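PDB 1ZVT: topoisomerase IV subunit A from Escherichia coli, which forms the DNA-cleaving subunit of a type II topoisomerase that unlinks and relaxes DNA, its C-terminal beta-pinwheel domain probably binding DNA and tuning substrate choice. Local coordinates for residues Gln96-Ala104 against Pro129-Ile140; Val47-Tyr57 against Thr79-Leu90. One frame throughout, in Å; residues are numbered along the deposited sequence.

Interaction 1: residues Gln96-Ala104 against Pro129-Ile140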
loop_
_atom_site.group_PDB
_atom_site.type_symbol
_atom_site.label_atom_id
_atom_site.label_comp_id
_atom_site.label_asym_id
_atom_site.label_seq_id
_atom_site.Cartn_x
_atom_site.Cartn_y
_atom_site.Cartn_z
ATOM N N GLN A 96 -5.948 9.525 10.076
ATOM C CA GLN A 96 -4.727 8.699 10.012
ATOM C C GLN A 96 -3.897 9.067 8.785
ATOM O O GLN A 96 -4.388 9.021 7.661
ATOM C CB GLN A 96 -5.077 7.186 9.942
ATOM C CG GLN A 96 -3.866 6.271 9.806
ATOM C CD GLN A 96 -2.961 6.347 11.009
ATOM O OE1 GLN A 96 -3.401 6.126 12.141
ATOM N NE2 GLN A 96 -1.695 6.697 10.780
ATOM N N LYS A 97 -2.636 9.407 8.993
ATOM C CA LYS A 97 -1.754 9.679 7.851
ATOM C C LYS A 97 -1.325 8.424 7.112
ATOM O O LYS A 97 -1.049 7.388 7.734
ATOM C CB LYS A 97 -0.517 10.457 8.306
ATOM C CG LYS A 97 -0.833 11.868 8.835
ATOM C CD LYS A 97 -0.906 12.881 7.699
ATOM C CE LYS A 97 -1.374 14.258 8.166
ATOM N NZ LYS A 97 -0.330 14.991 8.957
ATOM N N LEU A 98 -1.244 8.541 5.781
ATOM C CA LEU A 98 -0.895 7.423 4.901
ATOM C C LEU A 98 0.094 7.908 3.881
ATOM O O LEU A 98 0.092 9.094 3.522
ATOM C CB LEU A 98 -2.133 6.949 4.127
ATOM C CG LEU A 98 -3.401 6.632 4.904
ATOM C CD1 LEU A 98 -4.548 6.376 3.942
ATOM C CD2 LEU A 98 -3.127 5.388 5.750
ATOM N N LEU A 99 0.934 7.000 3.404
ATOM C CA LEU A 99 1.813 7.310 2.276
ATOM C C LEU A 99 1.259 6.640 1.020
ATOM O O LEU A 99 1.160 5.408 0.972
ATOM C CB LEU A 99 3.235 6.805 2.570
ATOM C CG LEU A 99 4.272 6.791 1.445
ATOM C CD1 LEU A 99 4.503 8.218 0.937
ATOM C CD2 LEU A 99 5.588 6.180 1.936
ATOM N N MET A 100 0.968 7.447 -0.003
ATOM C CA MET A 100 0.498 6.961 -1.306
ATOM C C MET A 100 1.599 7.174 -2.323
ATOM O O MET A 100 2.267 8.210 -2.301
ATOM C CB MET A 100 -0.737 7.746 -1.769
ATOM C CG MET A 100 -1.977 7.575 -0.902
ATOM S SD MET A 100 -2.544 5.852 -0.751
ATOM C CE MET A 100 -2.629 5.295 -2.426
ATOM N N ALA A 101 1.802 6.206 -3.219
ATOM C CA ALA A 101 2.891 6.321 -4.183
ATOM C C ALA A 101 2.681 5.427 -5.383
ATOM O O ALA A 101 1.903 4.449 -5.336
ATOM C CB ALA A 101 4.239 5.999 -3.507
ATOM N N SER A 102 3.375 5.770 -6.465
ATOM C CA SER A 102 3.422 4.906 -7.646
ATOM C C SER A 102 4.839 4.367 -7.850
ATOM O O SER A 102 5.835 4.926 -7.348
ATOM C CB SER A 102 2.995 5.693 -8.889
ATOM O OG SER A 102 3.997 6.644 -9.220
ATOM N N ASP A 103 4.958 3.306 -8.638
ATOM C CA ASP A 103 6.281 2.727 -8.859
ATOM C C ASP A 103 7.120 3.546 -9.848
ATOM O O ASP A 103 8.264 3.212 -10.105
ATOM C CB ASP A 103 6.202 1.245 -9.281
ATOM C CG ASP A 103 5.634 1.039 -10.654
ATOM O OD1 ASP A 103 5.192 2.001 -11.324
ATOM O OD2 ASP A 103 5.592 -0.143 -11.067
ATOM N N ALA A 104 6.570 4.648 -10.343
ATOM C CA ALA A 104 7.401 5.622 -11.063
ATOM C C ALA A 104 8.240 6.475 -10.092
ATOM O O ALA A 104 9.084 7.259 -10.531
ATOM C CB ALA A 104 6.486 6.521 -11.936
ATOM N N PRO A 129 1.753 7.472 -14.009
ATOM C CA PRO A 129 2.460 7.598 -15.300
ATOM C C PRO A 129 2.301 6.377 -16.180
ATOM O O PRO A 129 1.819 5.355 -15.726
ATOM C CB PRO A 129 3.927 7.771 -14.877
ATOM C CG PRO A 129 3.819 8.456 -13.539
ATOM C CD PRO A 129 2.655 7.722 -12.866
ATOM N N GLU A 130 2.703 6.499 -17.449
ATOM C CA GLU A 130 2.543 5.433 -18.414
ATOM C C GLU A 130 3.124 4.115 -17.900
ATOM O O GLU A 130 4.301 4.049 -17.533
ATOM C CB GLU A 130 3.222 5.823 -19.730
ATOM C CG GLU A 130 2.872 4.893 -20.869
ATOM C CD GLU A 130 3.656 5.197 -22.132
ATOM O OE1 GLU A 130 4.625 5.995 -22.077
ATOM O OE2 GLU A 130 3.299 4.624 -23.183
ATOM N N ASN A 131 2.276 3.085 -17.850
ATOM C CA ASN A 131 2.682 1.739 -17.422
ATOM C C ASN A 131 3.091 1.627 -15.961
ATOM O O ASN A 131 3.703 0.633 -15.544
ATOM C CB ASN A 131 3.789 1.209 -18.341
ATOM C CG ASN A 131 3.341 1.141 -19.788
ATOM O OD1 ASN A 131 2.166 0.860 -20.071
ATOM N ND2 ASN A 131 4.253 1.444 -20.721
ATOM N N ALA A 132 2.743 2.630 -15.170
ATOM C CA ALA A 132 3.087 2.584 -13.749
ATOM C C ALA A 132 2.022 1.837 -12.963
ATOM O O ALA A 132 0.896 1.639 -13.457
ATOM C CB ALA A 132 3.257 3.981 -13.198
ATOM N N HIS A 133 2.389 1.460 -11.738
ATOM C CA HIS A 133 1.498 0.735 -10.829
ATOM C C HIS A 133 1.474 1.412 -9.486
ATOM O O HIS A 133 2.409 2.144 -9.124
ATOM C CB HIS A 133 1.995 -0.701 -10.651
ATOM C CG HIS A 133 2.207 -1.412 -11.950
ATOM N ND1 HIS A 133 3.397 -1.353 -12.640
ATOM C CD2 HIS A 133 1.360 -2.136 -12.718
ATOM C CE1 HIS A 133 3.283 -2.030 -13.771
ATOM N NE2 HIS A 133 2.061 -2.528 -13.835
ATOM N N VAL A 134 0.419 1.136 -8.732
ATOM C CA VAL A 134 0.263 1.692 -7.385
ATOM C C VAL A 134 1.151 0.912 -6.402
ATOM O O VAL A 134 1.174 -0.336 -6.448
ATOM C CB VAL A 134 -1.212 1.574 -6.895
ATOM C CG1 VAL A 134 -1.349 2.175 -5.489
ATOM C CG2 VAL A 134 -2.196 2.258 -7.855
ATOM N N MET A 135 1.847 1.608 -5.491
ATOM C CA MET A 135 2.580 0.935 -4.429
ATOM C C MET A 135 1.596 0.546 -3.319
ATOM O O MET A 135 0.555 1.167 -3.142
ATOM C CB MET A 135 3.645 1.840 -3.802
ATOM C CG MET A 135 4.715 2.320 -4.753
ATOM S SD MET A 135 5.638 1.008 -5.568
ATOM C CE MET A 135 6.541 0.256 -4.196
ATOM N N PRO A 136 1.941 -0.472 -2.525
ATOM C CA PRO A 136 1.073 -0.731 -1.373
ATOM C C PRO A 136 1.022 0.492 -0.431
ATOM O O PRO A 136 2.088 0.951 -0.025
ATOM C CB PRO A 136 1.800 -1.877 -0.658
ATOM C CG PRO A 136 2.574 -2.576 -1.750
ATOM C CD PRO A 136 3.067 -1.415 -2.616
ATOM N N PRO A 137 -0.174 1.040 -0.118
ATOM C CA PRO A 137 -0.251 2.203 0.816
ATOM C C PRO A 137 0.385 1.866 2.133
ATOM O O PRO A 137 0.285 0.719 2.581
ATOM C CB PRO A 137 -1.774 2.417 1.010
ATOM C CG PRO A 137 -2.349 1.882 -0.290
ATOM C CD PRO A 137 -1.505 0.665 -0.614
ATOM N N VAL A 138 1.038 2.839 2.761
ATOM C CA VAL A 138 1.697 2.603 4.027
ATOM C C VAL A 138 1.076 3.507 5.062
ATOM O O VAL A 138 1.015 4.725 4.872
ATOM C CB VAL A 138 3.197 2.871 3.969
ATOM C CG1 VAL A 138 3.868 2.511 5.327
ATOM C CG2 VAL A 138 3.832 2.075 2.817
ATOM N N VAL A 139 0.607 2.903 6.152
ATOM C CA VAL A 139 0.078 3.671 7.278
ATOM C C VAL A 139 1.262 4.286 8.017
ATOM O O VAL A 139 2.223 3.588 8.401
ATOM C CB VAL A 139 -0.769 2.785 8.225
ATOM C CG1 VAL A 139 -1.154 3.530 9.495
ATOM C CG2 VAL A 139 -2.000 2.257 7.526
ATOM N N ILE A 140 1.215 5.603 8.203
ATOM C CA ILE A 140 2.323 6.291 8.858
ATOM C C ILE A 140 2.025 6.371 10.362
ATOM O O ILE A 140 1.120 7.104 10.777
ATOM C CB ILE A 140 2.540 7.698 8.274
ATOM C CG1 ILE A 140 2.984 7.627 6.805
ATOM C CG2 ILE A 140 3.557 8.473 9.147
ATOM C CD1 ILE A 140 2.835 8.969 6.058
HETATM O O HOH W 1 2.676 3.669 -0.819
HETATM O O HOH W 2 0.389 3.798 -2.431
#
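Leu99 and Val138 form an antiparallel hydrogen-bonded pair, Leu98 and Val139 the non-hydrogen-bonded pair beside it, and after a break the backbones meet again at Ser102 and Val134. In the first ladder Leu99 N gives a hydrogen bond to Val138 O at 2.7 Å. In the second, Met135 N reaches Ala101 O at 2.8 Å. Between them the two backbones part around Pro136 and Pro137, and two waters enter. One lies close to Leu99 O and Pro136 O; the other accepts from Ala101 N and lies close to Met135 O.

The Asp103 carboxylate grips His133 twice. Asp103 CG sits between the backbone N and the carbonyl carbon (chi1 69°), which turns both oxygens to His133. Asp103 OD1 takes His133 N at 2.9 Å from above the carboxylate plane. Asp103 OD2 takes His133 ND1 at 3.0 Å on the syn side, tilted out of that plane. This oxygen lies at the edge of the His133 ring, near its plane; ring and carboxylate planes stand 89° apart. Asp103 N in turn binds His133 O.

Leu98 CD2 meets Val139 CG2 at 3.8 Å, on the side where Leu98 also touches Leu90. Ile140 CD1 packs 4.1 Å from Leu99 CB. Met100 bends at chi2 and chi3 to lay SD 3.9 Å from Pro137 CB. Ala101 CB rests on Met135 CG, and Ala104 CB lies 3.7 Å from Pro129 CG. Leu99 and Val138 both touch side chains of strand 190-196, so the pair joins this pinwheel blade to the next. The ND1 bond fixes the His133 ring rotation, and the carboxylate would probably favour a protonated imidazole.

Interaction 2: residues Val47-Tyr57 against Thr79-Leu90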
loop_
_atom_site.group_PDB
_atom_site.type_symbol
_atom_site.label_atom_id
_atom_site.label_comp_id
_atom_site.label_asym_id
_atom_site.label_seq_id
_atom_site.Cartn_x
_atom_site.Cartn_y
_atom_site.Cartn_z
ATOM N N VAL A 47 -14.956 1.263 5.136
ATOM C CA VAL A 47 -13.815 0.506 4.628
ATOM C C VAL A 47 -13.475 1.008 3.234
ATOM O O VAL A 47 -14.362 1.312 2.450
ATOM C CB VAL A 47 -14.039 -1.041 4.663
ATOM C CG1 VAL A 47 -15.325 -1.483 3.952
ATOM C CG2 VAL A 47 -12.769 -1.778 4.125
ATOM N N VAL A 48 -12.180 1.161 2.969
ATOM C CA VAL A 48 -11.713 1.765 1.717
ATOM C C VAL A 48 -10.939 0.717 0.913
ATOM O O VAL A 48 -10.234 -0.114 1.495
ATOM C CB VAL A 48 -10.830 2.985 2.022
ATOM C CG1 VAL A 48 -9.915 3.316 0.874
ATOM C CG2 VAL A 48 -11.711 4.191 2.377
ATOM N N PHE A 49 -11.095 0.769 -0.412
ATOM C CA PHE A 49 -10.411 -0.089 -1.364
ATOM C C PHE A 49 -9.661 0.804 -2.334
ATOM O O PHE A 49 -10.157 1.865 -2.753
ATOM C CB PHE A 49 -11.421 -0.970 -2.118
ATOM C CG PHE A 49 -12.195 -1.868 -1.204
ATOM C CD1 PHE A 49 -13.417 -1.460 -0.677
ATOM C CD2 PHE A 49 -11.661 -3.098 -0.815
ATOM C CE1 PHE A 49 -14.122 -2.282 0.228
ATOM C CE2 PHE A 49 -12.359 -3.923 0.099
ATOM C CZ PHE A 49 -13.592 -3.500 0.608
ATOM N N VAL A 50 -8.462 0.376 -2.704
ATOM C CA VAL A 50 -7.724 1.063 -3.764
ATOM C C VAL A 50 -7.530 0.094 -4.946
ATOM O O VAL A 50 -7.068 -1.049 -4.746
ATOM C CB VAL A 50 -6.368 1.570 -3.250
ATOM C CG1 VAL A 50 -5.650 2.293 -4.379
ATOM C CG2 VAL A 50 -6.567 2.532 -2.051
ATOM N N ASP A 51 -7.892 0.531 -6.148
ATOM C CA ASP A 51 -7.726 -0.337 -7.338
ATOM C C ASP A 51 -6.390 -0.150 -8.041
ATOM O O ASP A 51 -5.594 0.735 -7.682
ATOM C CB ASP A 51 -8.941 -0.266 -8.307
ATOM C CG ASP A 51 -8.959 0.985 -9.195
ATOM O OD1 ASP A 51 -7.929 1.655 -9.371
ATOM O OD2 ASP A 51 -10.034 1.278 -9.754
ATOM N N SER A 52 -6.141 -1.020 -9.028
ATOM C CA SER A 52 -4.858 -1.060 -9.729
ATOM C C SER A 52 -4.571 0.179 -10.579
ATOM O O SER A 52 -3.437 0.345 -11.059
ATOM C CB SER A 52 -4.800 -2.317 -10.605
ATOM O OG SER A 52 -5.923 -2.358 -11.440
ATOM N N THR A 53 -5.575 1.032 -10.778
ATOM C CA THR A 53 -5.453 2.267 -11.543
ATOM C C THR A 53 -5.265 3.504 -10.666
ATOM O O THR A 53 -5.116 4.615 -11.175
ATOM C CB THR A 53 -6.649 2.490 -12.508
ATOM O OG1 THR A 53 -7.821 2.856 -11.774
ATOM C CG2 THR A 53 -6.932 1.251 -13.345
ATOM N N GLY A 54 -5.246 3.291 -9.358
ATOM C CA GLY A 54 -5.024 4.388 -8.403
ATOM C C GLY A 54 -6.294 5.078 -7.932
ATOM O O GLY A 54 -6.232 6.167 -7.336
ATOM N N ARG A 55 -7.440 4.458 -8.193
ATOM C CA ARG A 55 -8.718 4.991 -7.686
ATOM C C ARG A 55 -9.016 4.437 -6.299
ATOM O O ARG A 55 -8.669 3.304 -6.009
ATOM C CB ARG A 55 -9.867 4.659 -8.655
ATOM C CG ARG A 55 -9.686 5.298 -10.050
ATOM C CD ARG A 55 -10.971 5.206 -10.886
ATOM N NE ARG A 55 -12.043 6.079 -10.395
ATOM C CZ ARG A 55 -12.219 7.358 -10.743
ATOM N NH1 ARG A 55 -11.363 7.975 -11.565
ATOM N NH2 ARG A 55 -13.247 8.034 -10.262
ATOM N N SER A 56 -9.670 5.229 -5.444
ATOM C CA SER A 56 -10.112 4.751 -4.123
ATOM C C SER A 56 -11.642 4.810 -3.982
ATOM O O SER A 56 -12.306 5.632 -4.615
ATOM C CB SER A 56 -9.449 5.517 -2.970
ATOM O OG SER A 56 -9.853 6.878 -2.957
ATOM N N TYR A 57 -12.180 3.928 -3.136
ATOM C CA TYR A 57 -13.609 3.742 -3.000
ATOM C C TYR A 57 -13.892 3.460 -1.544
ATOM O O TYR A 57 -13.122 2.741 -0.909
ATOM C CB TYR A 57 -14.075 2.516 -3.783
ATOM C CG TYR A 57 -13.674 2.437 -5.221
ATOM C CD1 TYR A 57 -12.404 1.984 -5.586
ATOM C CD2 TYR A 57 -14.590 2.744 -6.234
ATOM C CE1 TYR A 57 -12.047 1.878 -6.935
ATOM C CE2 TYR A 57 -14.226 2.637 -7.581
ATOM C CZ TYR A 57 -12.965 2.197 -7.905
ATOM O OH TYR A 57 -12.583 2.110 -9.222
ATOM N N THR A 79 -17.652 0.561 -9.385
ATOM C CA THR A 79 -17.504 0.677 -10.836
ATOM C C THR A 79 -16.020 0.728 -11.121
ATOM O O THR A 79 -15.397 1.788 -11.019
ATOM C CB THR A 79 -18.128 1.956 -11.366
ATOM O OG1 THR A 79 -19.500 2.018 -10.964
ATOM C CG2 THR A 79 -18.035 1.986 -12.898
ATOM N N LEU A 80 -15.444 -0.429 -11.415
ATOM C CA LEU A 80 -14.016 -0.510 -11.691
ATOM C C LEU A 80 -13.731 -0.219 -13.157
ATOM O O LEU A 80 -14.527 -0.597 -14.026
ATOM C CB LEU A 80 -13.482 -1.886 -11.296
ATOM C CG LEU A 80 -13.664 -2.315 -9.832
ATOM C CD1 LEU A 80 -13.156 -3.733 -9.607
ATOM C CD2 LEU A 80 -12.978 -1.348 -8.877
ATOM N N PRO A 81 -12.606 0.469 -13.440
ATOM C CA PRO A 81 -12.161 0.641 -14.824
ATOM C C PRO A 81 -11.957 -0.710 -15.517
ATOM O O PRO A 81 -11.721 -1.720 -14.852
ATOM C CB PRO A 81 -10.822 1.377 -14.671
ATOM C CG PRO A 81 -10.950 2.111 -13.376
ATOM C CD PRO A 81 -11.715 1.167 -12.490
ATOM N N PRO A 82 -12.071 -0.739 -16.856
ATOM C CA PRO A 82 -11.795 -1.977 -17.589
ATOM C C PRO A 82 -10.475 -2.647 -17.172
ATOM O O PRO A 82 -9.420 -2.019 -17.219
ATOM C CB PRO A 82 -11.722 -1.508 -19.050
ATOM C CG PRO A 82 -12.506 -0.251 -19.106
ATOM C CD PRO A 82 -12.453 0.379 -17.735
ATOM N N GLY A 83 -10.540 -3.899 -16.726
ATOM C CA GLY A 83 -9.338 -4.676 -16.411
ATOM C C GLY A 83 -8.697 -4.402 -15.061
ATOM O O GLY A 83 -7.717 -5.054 -14.690
ATOM N N ALA A 84 -9.261 -3.454 -14.315
ATOM C CA ALA A 84 -8.718 -3.079 -13.008
ATOM C C ALA A 84 -9.077 -4.135 -11.988
ATOM O O ALA A 84 -10.129 -4.794 -12.100
ATOM C CB ALA A 84 -9.279 -1.727 -12.574
ATOM N N THR A 85 -8.213 -4.285 -10.990
ATOM C CA THR A 85 -8.438 -5.185 -9.874
ATOM C C THR A 85 -8.394 -4.381 -8.574
ATOM O O THR A 85 -7.801 -3.301 -8.529
ATOM C CB THR A 85 -7.351 -6.275 -9.788
ATOM O OG1 THR A 85 -6.046 -5.669 -9.823
ATOM C CG2 THR A 85 -7.476 -7.292 -10.935
ATOM N N VAL A 86 -9.010 -4.920 -7.525
ATOM C CA VAL A 86 -8.922 -4.319 -6.187
ATOM C C VAL A 86 -7.738 -4.905 -5.445
ATOM O O VAL A 86 -7.717 -6.104 -5.102
ATOM C CB VAL A 86 -10.207 -4.552 -5.377
ATOM C CG1 VAL A 86 -10.014 -4.175 -3.921
ATOM C CG2 VAL A 86 -11.352 -3.754 -5.996
ATOM N N ASP A 87 -6.748 -4.062 -5.175
ATOM C CA ASP A 87 -5.474 -4.566 -4.681
ATOM C C ASP A 87 -5.205 -4.296 -3.213
ATOM O O ASP A 87 -4.398 -4.985 -2.581
ATOM C CB ASP A 87 -4.332 -3.996 -5.534
ATOM C CG ASP A 87 -4.387 -4.469 -6.967
ATOM O OD1 ASP A 87 -5.134 -5.435 -7.267
ATOM O OD2 ASP A 87 -3.699 -3.866 -7.820
ATOM N N HIS A 88 -5.865 -3.269 -2.668
ATOM C CA HIS A 88 -5.557 -2.812 -1.329
ATOM C C HIS A 88 -6.826 -2.444 -0.576
ATOM O O HIS A 88 -7.766 -1.892 -1.173
ATOM C CB HIS A 88 -4.596 -1.603 -1.335
ATOM C CG HIS A 88 -3.477 -1.717 -2.336
ATOM N ND1 HIS A 88 -2.364 -2.499 -2.123
ATOM C CD2 HIS A 88 -3.312 -1.149 -3.553
ATOM C CE1 HIS A 88 -1.568 -2.418 -3.170
ATOM N NE2 HIS A 88 -2.115 -1.602 -4.051
ATOM N N MET A 89 -6.832 -2.757 0.719
ATOM C CA MET A 89 -7.970 -2.508 1.594
ATOM C C MET A 89 -7.484 -1.870 2.898
ATOM O O MET A 89 -6.483 -2.330 3.486
ATOM C CB MET A 89 -8.674 -3.840 1.908
ATOM C CG MET A 89 -9.871 -3.719 2.814
ATOM S SD MET A 89 -10.862 -5.251 2.995
ATOM C CE MET A 89 -9.661 -6.417 3.664
ATOM N N LEU A 90 -8.168 -0.823 3.347
ATOM C CA LEU A 90 -7.768 -0.098 4.558
ATOM C C LEU A 90 -8.983 0.243 5.400
ATOM O O LEU A 90 -10.070 0.541 4.870
ATOM C CB LEU A 90 -7.085 1.222 4.193
ATOM C CG LEU A 90 -5.705 1.087 3.549
ATOM C CD1 LEU A 90 -5.794 0.957 2.036
ATOM C CD2 LEU A 90 -4.875 2.299 3.944
#
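Backbone bonds tie strand 47-51 antiparallel to strand 86-90, with Val48 and Leu90 exchanging two of them. Val50 N binds His88 O at 2.8 Å. Val50 O accepts from both Asp87 N and His88 N, the latter at 3.3 Å. Asp87 and His88 thus face one residue, a classic beta bulge. Past it, Ser52 N binds Thr85 O, and Ser52 OG accepts Thr85 N at 3.0 Å.

Much of the apolar packing lies on the side of Phe49 and Met89. Met89 CG is anti to the backbone N (chi1 180°), which runs the chain alongside Phe49. Met89 SD comes 3.5 Å from Phe49 CE2, an oblique Met-aromatic contact. Val86 CG1 touches Phe49 CD2 at 3.7 Å. Met89 also reaches Ile6 and Val39 of the neighbouring blade. The pairing forms the outer edge of a four-stranded blade of the beta-pinwheel, in which 86-90 is an outer strand within this chain.

Polar bonds within 47-57 gather on Asp51. Asp51 OD1 accepts from Thr53 N in an Asx turn, from Thr53 OG1 at 2.7 Å and from Arg55 N. Asp51 OD2 takes Tyr57 OH at 2.7 Å on the anti side, well out of the carboxylate plane. Replacing Asp51 by an alanine removes the carboxylate and is likely to leave the Thr53 and Tyr57 hydroxyls without their acceptor, free to turn. From 79-90, Pro81 CD abuts Asp51 OD2 at 3.2 Å, while Leu80 CD2 lies against Tyr57 CZ.

Overall arrangement
Interaction 2 closes before interaction 1 opens along the chain, and strand 86-90 is followed directly by strand 97-101. Each contact pairs the outer strand of a four-stranded antiparallel blade with the strand beside it, so the two are equivalent places in successive blades of the pinwheel. Their centres lie about 12 Å apart, and they touch. Pro137 CD packs 3.5 Å from His88 CG, and Pro136 CA lies 3.6 Å from His88 CE1. Val134 CG2 reaches Gly54 N at 3.6 Å, against the 51-54 turn. The proline-rich break of 129-140 therefore packs on the bulged strand of 79-90. No ligand marks a DNA site at either contact.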